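PDB 2VOA: exodeoxyribonuclease III from Archaeoglobus fulgidus, which is an AP endonuclease that acts at abasic sites in DNA, probably with magnesium or manganese ions, and probably also has 3'-5' exonuclease activity. Local coordinates for residues 38-43 with 55-60; 77-82 with 90-95; 81-86 with 124-129. The protein carries 1 engineered substitution. All coordinates share one frame; numbering follows the deposited sequence.

Contact 1: 38-43 with 55-60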
loop_
_atom_site.group_PDB
_atom_site.type_symbol
_atom_site.label_atom_id
_atom_site.label_comp_id
_atom_site.label_asym_id
_atom_site.label_seq_id
_atom_site.Cartn_x
_atom_site.Cartn_y
_atom_site.Cartn_z
ATOM N N VAL A 38 12.206 10.580 -4.554
ATOM C CA VAL A 38 13.220 9.602 -4.122
ATOM C C VAL A 38 14.625 10.185 -4.246
ATOM O O VAL A 38 14.910 10.930 -5.182
ATOM C CB VAL A 38 13.078 8.263 -4.932
ATOM C CG1 VAL A 38 13.400 8.463 -6.416
ATOM C CG2 VAL A 38 13.911 7.143 -4.304
ATOM N N GLU A 39 15.488 9.875 -3.276
ATOM C CA GLU A 39 16.881 10.275 -3.397
ATOM C C GLU A 39 17.535 9.421 -4.474
ATOM O O GLU A 39 17.146 8.256 -4.679
ATOM C CB GLU A 39 17.622 10.166 -2.058
ATOM C CG GLU A 39 17.556 8.803 -1.412
ATOM C CD GLU A 39 16.348 8.613 -0.490
ATOM O OE1 GLU A 39 15.186 8.637 -0.981
ATOM O OE2 GLU A 39 16.585 8.386 0.728
ATOM N N ASN A 40 18.503 10.006 -5.178
ATOM C CA ASN A 40 19.209 9.315 -6.273
ATOM C C ASN A 40 19.664 7.890 -5.937
ATOM O O ASN A 40 19.432 6.973 -6.721
ATOM C CB ASN A 40 20.395 10.146 -6.782
ATOM C CG ASN A 40 19.970 11.484 -7.346
ATOM O OD1 ASN A 40 18.802 11.686 -7.674
ATOM N ND2 ASN A 40 20.923 12.415 -7.462
ATOM N N ARG A 41 20.285 7.697 -4.772
ATOM C CA ARG A 41 20.800 6.370 -4.389
ATOM C C ARG A 41 19.720 5.285 -4.183
ATOM O O ARG A 41 20.040 4.088 -4.080
ATOM C CB ARG A 41 21.688 6.492 -3.147
ATOM C CG ARG A 41 20.957 6.905 -1.895
ATOM C CD ARG A 41 21.891 6.879 -0.691
ATOM N NE ARG A 41 21.162 7.138 0.547
ATOM C CZ ARG A 41 20.702 6.192 1.363
ATOM N NH1 ARG A 41 20.882 4.910 1.078
ATOM N NH2 ARG A 41 20.050 6.539 2.464
ATOM N N LYS A 42 18.455 5.702 -4.118
ATOM C CA LYS A 42 17.321 4.777 -3.980
ATOM C C LYS A 42 16.409 4.775 -5.223
ATOM O O LYS A 42 15.349 4.131 -5.241
ATOM C CB LYS A 42 16.499 5.105 -2.732
ATOM C CG LYS A 42 17.231 4.930 -1.415
ATOM C CD LYS A 42 16.282 5.057 -0.241
ATOM C CE LYS A 42 17.024 4.838 1.076
ATOM N NZ LYS A 42 16.116 4.736 2.260
ATOM N N PHE A 43 16.811 5.479 -6.270
ATOM C CA PHE A 43 15.983 5.463 -7.483
ATOM C C PHE A 43 15.975 4.030 -8.044
ATOM O O PHE A 43 17.028 3.404 -8.144
ATOM C CB PHE A 43 16.459 6.465 -8.532
ATOM C CG PHE A 43 15.513 6.605 -9.696
ATOM C CD1 PHE A 43 14.577 7.657 -9.738
ATOM C CD2 PHE A 43 15.526 5.674 -10.727
ATOM C CE1 PHE A 43 13.706 7.773 -10.797
ATOM C CE2 PHE A 43 14.653 5.781 -11.785
ATOM C CZ PHE A 43 13.738 6.823 -11.818
ATOM N N VAL A 55 17.653 5.312 -17.807
ATOM C CA VAL A 55 16.970 6.293 -16.977
ATOM C C VAL A 55 18.008 7.162 -16.273
ATOM O O VAL A 55 18.990 6.654 -15.685
ATOM C CB VAL A 55 15.937 5.628 -16.003
ATOM C CG1 VAL A 55 16.619 4.741 -14.946
ATOM C CG2 VAL A 55 15.018 6.662 -15.369
ATOM N N VAL A 56 17.815 8.470 -16.398
ATOM C CA VAL A 56 18.591 9.455 -15.623
ATOM C C VAL A 56 17.686 10.180 -14.615
ATOM O O VAL A 56 16.478 10.312 -14.840
ATOM C CB VAL A 56 19.379 10.430 -16.546
ATOM C CG1 VAL A 56 20.430 9.651 -17.367
ATOM C CG2 VAL A 56 18.478 11.181 -17.490
ATOM N N PHE A 57 18.260 10.602 -13.486
ATOM C CA PHE A 57 17.406 11.057 -12.388
ATOM C C PHE A 57 18.074 12.033 -11.456
ATOM O O PHE A 57 19.291 11.989 -11.247
ATOM C CB PHE A 57 16.868 9.853 -11.609
ATOM C CG PHE A 57 17.906 8.782 -11.363
ATOM C CD1 PHE A 57 18.736 8.841 -10.233
ATOM C CD2 PHE A 57 18.081 7.737 -12.282
ATOM C CE1 PHE A 57 19.701 7.856 -10.010
ATOM C CE2 PHE A 57 19.057 6.745 -12.058
ATOM C CZ PHE A 57 19.858 6.813 -10.919
ATOM N N SER A 58 17.253 12.915 -10.882
ATOM C CA SER A 58 17.742 13.929 -9.958
ATOM C C SER A 58 16.653 14.162 -8.936
ATOM O O SER A 58 15.576 14.646 -9.275
ATOM C CB SER A 58 18.039 15.248 -10.686
ATOM O OG SER A 58 18.698 16.164 -9.811
ATOM N N GLY A 59 16.940 13.824 -7.687
ATOM C CA GLY A 59 15.963 13.986 -6.636
ATOM C C GLY A 59 16.598 13.884 -5.272
ATOM O O GLY A 59 17.700 13.332 -5.117
ATOM N N SER A 60 15.906 14.422 -4.278
ATOM C CA SER A 60 16.292 14.214 -2.889
ATOM C C SER A 60 15.197 13.486 -2.116
ATOM O O SER A 60 14.136 13.177 -2.649
ATOM C CB SER A 60 16.679 15.529 -2.201
ATOM O OG SER A 60 18.036 15.860 -2.465
HETATM O O HOH W 1 13.006 13.363 -5.231
HETATM O O HOH W 2 19.842 12.561 -3.889
#

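Contact 2: 77-82 with 90-95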
loop_
_atom_site.group_PDB
_atom_site.type_symbol
_atom_site.label_atom_id
_atom_site.label_comp_id
_atom_site.label_asym_id
_atom_site.label_seq_id
_atom_site.Cartn_x
_atom_site.Cartn_y
_atom_site.Cartn_z
ATOM N N VAL A 77 24.048 15.360 -19.653
ATOM C CA VAL A 77 22.996 15.450 -18.639
ATOM C C VAL A 77 23.341 16.565 -17.654
ATOM O O VAL A 77 24.490 16.659 -17.178
ATOM C CB VAL A 77 22.838 14.111 -17.876
ATOM C CG1 VAL A 77 21.747 14.206 -16.827
ATOM C CG2 VAL A 77 22.557 12.957 -18.836
ATOM N N SER A 78 22.363 17.427 -17.377
ATOM C CA SER A 78 22.543 18.476 -16.355
ATOM C C SER A 78 21.321 18.561 -15.445
ATOM O O SER A 78 20.233 18.127 -15.822
ATOM C CB SER A 78 22.874 19.838 -16.985
ATOM O OG SER A 78 21.797 20.324 -17.767
ATOM N N PHE A 79 21.525 19.120 -14.247
ATOM C CA PHE A 79 20.474 19.210 -13.224
ATOM C C PHE A 79 20.320 20.646 -12.744
ATOM O O PHE A 79 21.316 21.359 -12.498
ATOM C CB PHE A 79 20.819 18.351 -11.984
ATOM C CG PHE A 79 21.268 16.942 -12.305
ATOM C CD1 PHE A 79 22.549 16.505 -11.934
ATOM C CD2 PHE A 79 20.441 16.063 -13.000
ATOM C CE1 PHE A 79 22.971 15.203 -12.248
ATOM C CE2 PHE A 79 20.866 14.761 -13.307
ATOM C CZ PHE A 79 22.107 14.340 -12.934
ATOM N N GLY A 80 19.071 21.048 -12.567
ATOM C CA GLY A 80 18.744 22.336 -11.944
ATOM C C GLY A 80 18.866 23.541 -12.868
ATOM O O GLY A 80 19.352 23.440 -14.008
ATOM N N LEU A 81 18.378 24.680 -12.382
ATOM C CA LEU A 81 18.609 25.965 -13.027
ATOM C C LEU A 81 20.084 26.354 -12.890
ATOM O O LEU A 81 20.804 25.766 -12.079
ATOM C CB LEU A 81 17.688 27.024 -12.409
ATOM C CG LEU A 81 16.199 26.888 -12.786
ATOM C CD1 LEU A 81 15.341 27.767 -11.867
ATOM C CD2 LEU A 81 15.970 27.269 -14.258
ATOM N N ASP A 82 20.537 27.319 -13.690
ATOM C CA ASP A 82 21.945 27.749 -13.645
ATOM C C ASP A 82 22.211 28.927 -12.687
ATOM O O ASP A 82 23.239 29.617 -12.783
ATOM C CB ASP A 82 22.461 28.041 -15.057
ATOM C CG ASP A 82 21.694 29.153 -15.749
ATOM O OD1 ASP A 82 20.532 29.440 -15.378
ATOM O OD2 ASP A 82 22.255 29.743 -16.694
ATOM N N ARG A 90 14.145 19.608 -9.409
ATOM C CA ARG A 90 13.041 20.120 -10.212
ATOM C C ARG A 90 13.361 20.285 -11.693
ATOM O O ARG A 90 12.523 20.745 -12.460
ATOM C CB ARG A 90 12.578 21.490 -9.676
ATOM C CG ARG A 90 11.946 21.456 -8.264
ATOM C CD ARG A 90 11.366 22.820 -7.942
ATOM N NE ARG A 90 10.650 22.840 -6.665
ATOM C CZ ARG A 90 9.362 22.509 -6.501
ATOM N NH1 ARG A 90 8.610 22.106 -7.517
ATOM N NH2 ARG A 90 8.824 22.591 -5.294
ATOM N N LEU A 91 14.594 20.012 -12.105
ATOM C CA LEU A 91 14.906 20.214 -13.517
ATOM C C LEU A 91 16.015 19.259 -13.885
ATOM O O LEU A 91 17.065 19.258 -13.244
ATOM C CB LEU A 91 15.346 21.665 -13.783
ATOM C CG LEU A 91 15.597 22.147 -15.223
ATOM C CD1 LEU A 91 15.587 23.656 -15.292
ATOM C CD2 LEU A 91 16.937 21.630 -15.857
ATOM N N ILE A 92 15.759 18.463 -14.916
ATOM C CA ILE A 92 16.784 17.578 -15.469
ATOM C C ILE A 92 16.768 17.753 -16.975
ATOM O O ILE A 92 15.685 17.837 -17.594
ATOM C CB ILE A 92 16.580 16.087 -15.018
ATOM C CG1 ILE A 92 17.775 15.203 -15.429
ATOM C CG2 ILE A 92 15.225 15.513 -15.500
ATOM C CD1 ILE A 92 17.672 13.766 -14.938
ATOM N N ARG A 93 17.964 17.842 -17.556
ATOM C CA ARG A 93 18.106 18.105 -18.979
ATOM C C ARG A 93 19.119 17.160 -19.604
ATOM O O ARG A 93 20.111 16.849 -18.987
ATOM C CB ARG A 93 18.566 19.533 -19.176
ATOM C CG ARG A 93 18.812 19.924 -20.631
ATOM C CD ARG A 93 18.919 21.404 -20.708
ATOM N NE ARG A 93 18.765 21.929 -22.061
ATOM C CZ ARG A 93 18.892 23.220 -22.342
ATOM N NH1 ARG A 93 19.143 24.079 -21.355
ATOM N NH2 ARG A 93 18.753 23.659 -23.584
ATOM N N ALA A 94 18.851 16.718 -20.823
ATOM C CA ALA A 94 19.739 15.788 -21.513
ATOM C C ALA A 94 19.529 15.891 -23.004
ATOM O O ALA A 94 18.450 16.263 -23.451
ATOM C CB ALA A 94 19.489 14.351 -21.041
ATOM N N LYS A 95 20.562 15.552 -23.775
ATOM C CA LYS A 95 20.388 15.324 -25.193
ATOM C C LYS A 95 20.103 13.822 -25.364
ATOM O O LYS A 95 20.929 12.968 -24.981
ATOM C CB LYS A 95 21.670 15.706 -25.944
ATOM C CG LYS A 95 21.525 15.747 -27.473
ATOM C CD LYS A 95 22.894 15.941 -28.093
ATOM C CE LYS A 95 22.843 16.101 -29.603
ATOM N NZ LYS A 95 21.884 17.167 -29.994
#

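Contact 3: 81-86 with 124-129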
loop_
_atom_site.group_PDB
_atom_site.type_symbol
_atom_site.label_atom_id
_atom_site.label_comp_id
_atom_site.label_asym_id
_atom_site.label_seq_id
_atom_site.Cartn_x
_atom_site.Cartn_y
_atom_site.Cartn_z
ATOM N N LEU A 81 18.378 24.680 -12.382
ATOM C CA LEU A 81 18.609 25.965 -13.027
ATOM C C LEU A 81 20.084 26.354 -12.890
ATOM O O LEU A 81 20.804 25.766 -12.079
ATOM C CB LEU A 81 17.688 27.024 -12.409
ATOM C CG LEU A 81 16.199 26.888 -12.786
ATOM C CD1 LEU A 81 15.341 27.767 -11.867
ATOM C CD2 LEU A 81 15.970 27.269 -14.258
ATOM N N ASP A 82 20.537 27.319 -13.690
ATOM C CA ASP A 82 21.945 27.749 -13.645
ATOM C C ASP A 82 22.211 28.927 -12.687
ATOM O O ASP A 82 23.239 29.617 -12.783
ATOM C CB ASP A 82 22.461 28.041 -15.057
ATOM C CG ASP A 82 21.694 29.153 -15.749
ATOM O OD1 ASP A 82 20.532 29.440 -15.378
ATOM O OD2 ASP A 82 22.255 29.743 -16.694
ATOM N N SER A 83 21.296 29.133 -11.745
ATOM C CA SER A 83 21.462 30.124 -10.677
ATOM C C SER A 83 20.838 29.607 -9.375
ATOM O O SER A 83 20.024 28.688 -9.398
ATOM C CB SER A 83 20.816 31.456 -11.074
ATOM O OG SER A 83 19.427 31.295 -11.271
ATOM N N GLU A 84 21.224 30.220 -8.260
ATOM C CA GLU A 84 20.823 29.804 -6.916
ATOM C C GLU A 84 19.415 30.309 -6.555
ATOM O O GLU A 84 19.089 31.467 -6.833
ATOM C CB GLU A 84 21.868 30.327 -5.917
ATOM C CG GLU A 84 22.258 29.340 -4.838
ATOM C CD GLU A 84 22.683 27.991 -5.402
ATOM O OE1 GLU A 84 21.962 26.990 -5.157
ATOM O OE2 GLU A 84 23.723 27.928 -6.114
ATOM N N PRO A 85 18.556 29.447 -5.955
ATOM C CA PRO A 85 18.694 28.004 -5.681
ATOM C C PRO A 85 18.570 27.188 -6.960
ATOM O O PRO A 85 17.615 27.372 -7.730
ATOM C CB PRO A 85 17.509 27.684 -4.756
ATOM C CG PRO A 85 16.925 29.023 -4.363
ATOM C CD PRO A 85 17.274 29.970 -5.457
ATOM N N LYS A 86 19.530 26.297 -7.187
ATOM C CA LYS A 86 19.547 25.532 -8.433
ATOM C C LYS A 86 18.346 24.617 -8.598
ATOM O O LYS A 86 17.921 24.382 -9.730
ATOM C CB LYS A 86 20.825 24.704 -8.563
ATOM C CG LYS A 86 22.070 25.493 -8.986
ATOM C CD LYS A 86 23.271 24.548 -9.284
ATOM C CE LYS A 86 22.989 23.425 -10.303
ATOM N NZ LYS A 86 22.632 23.872 -11.719
ATOM N N LEU A 124 9.649 30.802 -12.496
ATOM C CA LEU A 124 9.234 30.979 -13.895
ATOM C C LEU A 124 10.028 32.093 -14.596
ATOM O O LEU A 124 10.366 31.959 -15.776
ATOM C CB LEU A 124 7.720 31.228 -13.998
ATOM C CG LEU A 124 6.850 29.987 -13.711
ATOM C CD1 LEU A 124 5.403 30.458 -13.569
ATOM C CD2 LEU A 124 7.010 28.882 -14.804
ATOM N N GLU A 125 10.388 33.150 -13.873
ATOM C CA GLU A 125 11.223 34.201 -14.455
ATOM C C GLU A 125 12.651 33.667 -14.708
ATOM O O GLU A 125 13.262 33.910 -15.756
ATOM C CB GLU A 125 11.262 35.431 -13.538
ATOM C CG GLU A 125 12.268 36.518 -13.948
ATOM C CD GLU A 125 11.869 37.302 -15.200
ATOM O OE1 GLU A 125 12.642 38.223 -15.592
ATOM O OE2 GLU A 125 10.781 37.038 -15.780
ATOM N N ARG A 126 13.186 32.941 -13.735
ATOM C CA ARG A 126 14.511 32.333 -13.905
ATOM C C ARG A 126 14.501 31.350 -15.070
ATOM O O ARG A 126 15.436 31.343 -15.875
ATOM C CB ARG A 126 14.967 31.662 -12.610
ATOM C CG ARG A 126 15.279 32.658 -11.492
ATOM C CD ARG A 126 16.176 32.005 -10.456
ATOM N NE ARG A 126 15.491 30.996 -9.652
ATOM C CZ ARG A 126 16.095 29.926 -9.131
ATOM N NH1 ARG A 126 17.384 29.718 -9.357
ATOM N NH2 ARG A 126 15.419 29.063 -8.396
ATOM N N LEU A 127 13.420 30.575 -15.184
ATOM C CA LEU A 127 13.309 29.568 -16.246
ATOM C C LEU A 127 13.277 30.256 -17.603
ATOM O O LEU A 127 13.881 29.775 -18.571
ATOM C CB LEU A 127 12.055 28.710 -16.042
ATOM C CG LEU A 127 11.891 27.589 -17.065
ATOM C CD1 LEU A 127 13.105 26.675 -17.042
ATOM C CD2 LEU A 127 10.638 26.785 -16.744
ATOM N N TYR A 128 12.573 31.380 -17.687
ATOM C CA TYR A 128 12.592 32.195 -18.909
ATOM C C TYR A 128 14.019 32.526 -19.371
ATOM O O TYR A 128 14.400 32.250 -20.510
ATOM C CB TYR A 128 11.789 33.503 -18.692
ATOM C CG TYR A 128 11.893 34.465 -19.864
ATOM C CD1 TYR A 128 12.827 35.508 -19.856
ATOM C CD2 TYR A 128 11.074 34.311 -20.992
ATOM C CE1 TYR A 128 12.926 36.389 -20.941
ATOM C CE2 TYR A 128 11.167 35.184 -22.085
ATOM C CZ TYR A 128 12.106 36.213 -22.046
ATOM O OH TYR A 128 12.224 37.090 -23.097
ATOM N N HIS A 129 14.818 33.085 -18.469
ATOM C CA HIS A 129 16.174 33.492 -18.835
ATOM C C HIS A 129 17.056 32.285 -19.148
ATOM O O HIS A 129 17.875 32.331 -20.079
ATOM C CB HIS A 129 16.737 34.416 -17.762
ATOM C CG HIS A 129 16.025 35.730 -17.716
ATOM N ND1 HIS A 129 16.105 36.645 -18.746
ATOM C CD2 HIS A 129 15.184 36.264 -16.799
ATOM C CE1 HIS A 129 15.366 37.702 -18.450
ATOM N NE2 HIS A 129 14.791 37.494 -17.279
#

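Contact 1: 38-43 with 55-60
The rings of F43 and F57 lie flat on each other, their planes 1° apart and their centroids separated by 4.4 Å, an offset stack in which each ring covers the rim of the other. The slip brings each CB over the neighbouring ring: F43 CB sits 3.8 Å from the centroid of the F57 ring, a CH-pi contact, and F57 CB returns it over the F43 face. V55 adds its methyl CG2, 3.7 Å from F43 CE2. This pins loop 38-43, which follows strand 30-34 and makes a short 3-10 turn at 40-42, to strand 54-60, an edge strand of one of the two sheets in this DNase I-like fold. An alanine at F43 would probably leave one face of F57 without its stacking partner and open a gap beside V55. Farther along the strand the contact turns polar. N40 CG stands beside its own backbone N (chi1 -61°), and OD1 takes the backbone N-H of G59 at 2.8 Å, the donor tilted 22° from the plane of the N40 side-chain carbonyl. OD1 also lies in plane at the F57 ring edge. Water 2 bridges N40 N and G59 O, accepting from the first and donating to the second.

Contact 2: 77-82 with 90-95
A beta hairpin at the edge of the second sheet of the DNase I-like fold supplies this contact: strand 77-79 is an edge strand, and strand 91-96 runs antiparallel to it, the N-to-C directions of the two short strand segments 166° apart. S78 and R93 form a hydrogen-bonded pair, with S78 N giving to R93 O at 2.8 Å and R93 N giving back to S78 O at 2.9 Å. One step on, F79 and I92 make the non-hydrogen-bonded pair. Beyond it G80 N donates to L91 O at 2.8 Å in a nearly straight bond of 173°, so the pairing carries on past the end of strand 77-79, where G80 adopts a positive phi.

The two sides of the hairpin differ in character. On the side of F79 and I92 the two side chains run side by side in the same direction, and the isoleucine reaches the rim of the phenyl ring: CD1 lies in the ring plane at its edge, 3.7 Å from F79 CE2. I92 continues onto V66 and I68 of strand 63-70, which belongs to the other sheet, so this side faces the core between the sheets. On the side of S78 and R93, S78 OG rests 3.6 Å from R93 CB, while the extended arginine carries its guanidinium away to a salt bridge with D100. At the loop end, L81 and L91 cross at about a right angle, and L81 CD2 meets L91 CD1 at 3.8 Å.

Contact 3: 81-86 with 124-129
R126 leaves its helix with CG beside the backbone N (chi1 -69°), and a bend at chi3 (-71°) places NE so that the guanidinium can enter the curve of loop 81-86. S83 meets it with OG set between its own backbone N and carbonyl carbon (chi1 62°), near both R126 CD and NH1. The guanidinium then holds P85 O end-on with two nitrogens, NH1 and NH2 each 2.9 Å from that oxygen. The oxygen lies in the guanidinium plane, yet the two donors reach it differently: NH2 comes in the plane of the P85 carbonyl, whereas NH1 stands above it. S83 OG, also in the guanidinium plane, accepts from NH1 at 3.2 Å, and S83 O adds a weak bond to the same nitrogen.

L81 CD1 covers the centre of one guanidinium face, 3.6 Å from R126 CZ; P85 CD, 3.6 Å from R126 NH2, lies with E84 O over the opposite one. The loop belongs to the connection between strands 77-79 and 91-96, so an arginine of helix 115-134 ties the long loop of that hairpin to a helix packed outside the sheet. A cis peptide precedes P85. Within the loop, L81 N donates to K86 O, and K86 NZ reaches L81 O at 2.7 Å as well as F79 O, bringing the ends of the loop together. Deeper in, the other methyl of L81, CD2, crosses to L127 CD1 at 4.0 Å, and L127 in turn packs on I179 of helix 170-180.

In the fold
From the N terminus, contact 1 comes first: it closes the excursion that leaves strand 30-34, passes through helix 45-49 and returns as edge strand 54-60 of the first sheet. The chain then runs up strand 63-70 before contact 2 opens, so these two are in series. Contacts 2 and 3 start from the same part of the chain and share L81 and D82. From that shared start, contact 2 closes after a short loop, while contact 3 reaches on to helix 115-134. Contacts 1 and 2 meet between the sheets, where I92 CD1 lies 3.5 Å from F57 N. Contact 3 then extends the connection from the second sheet to its outer helix.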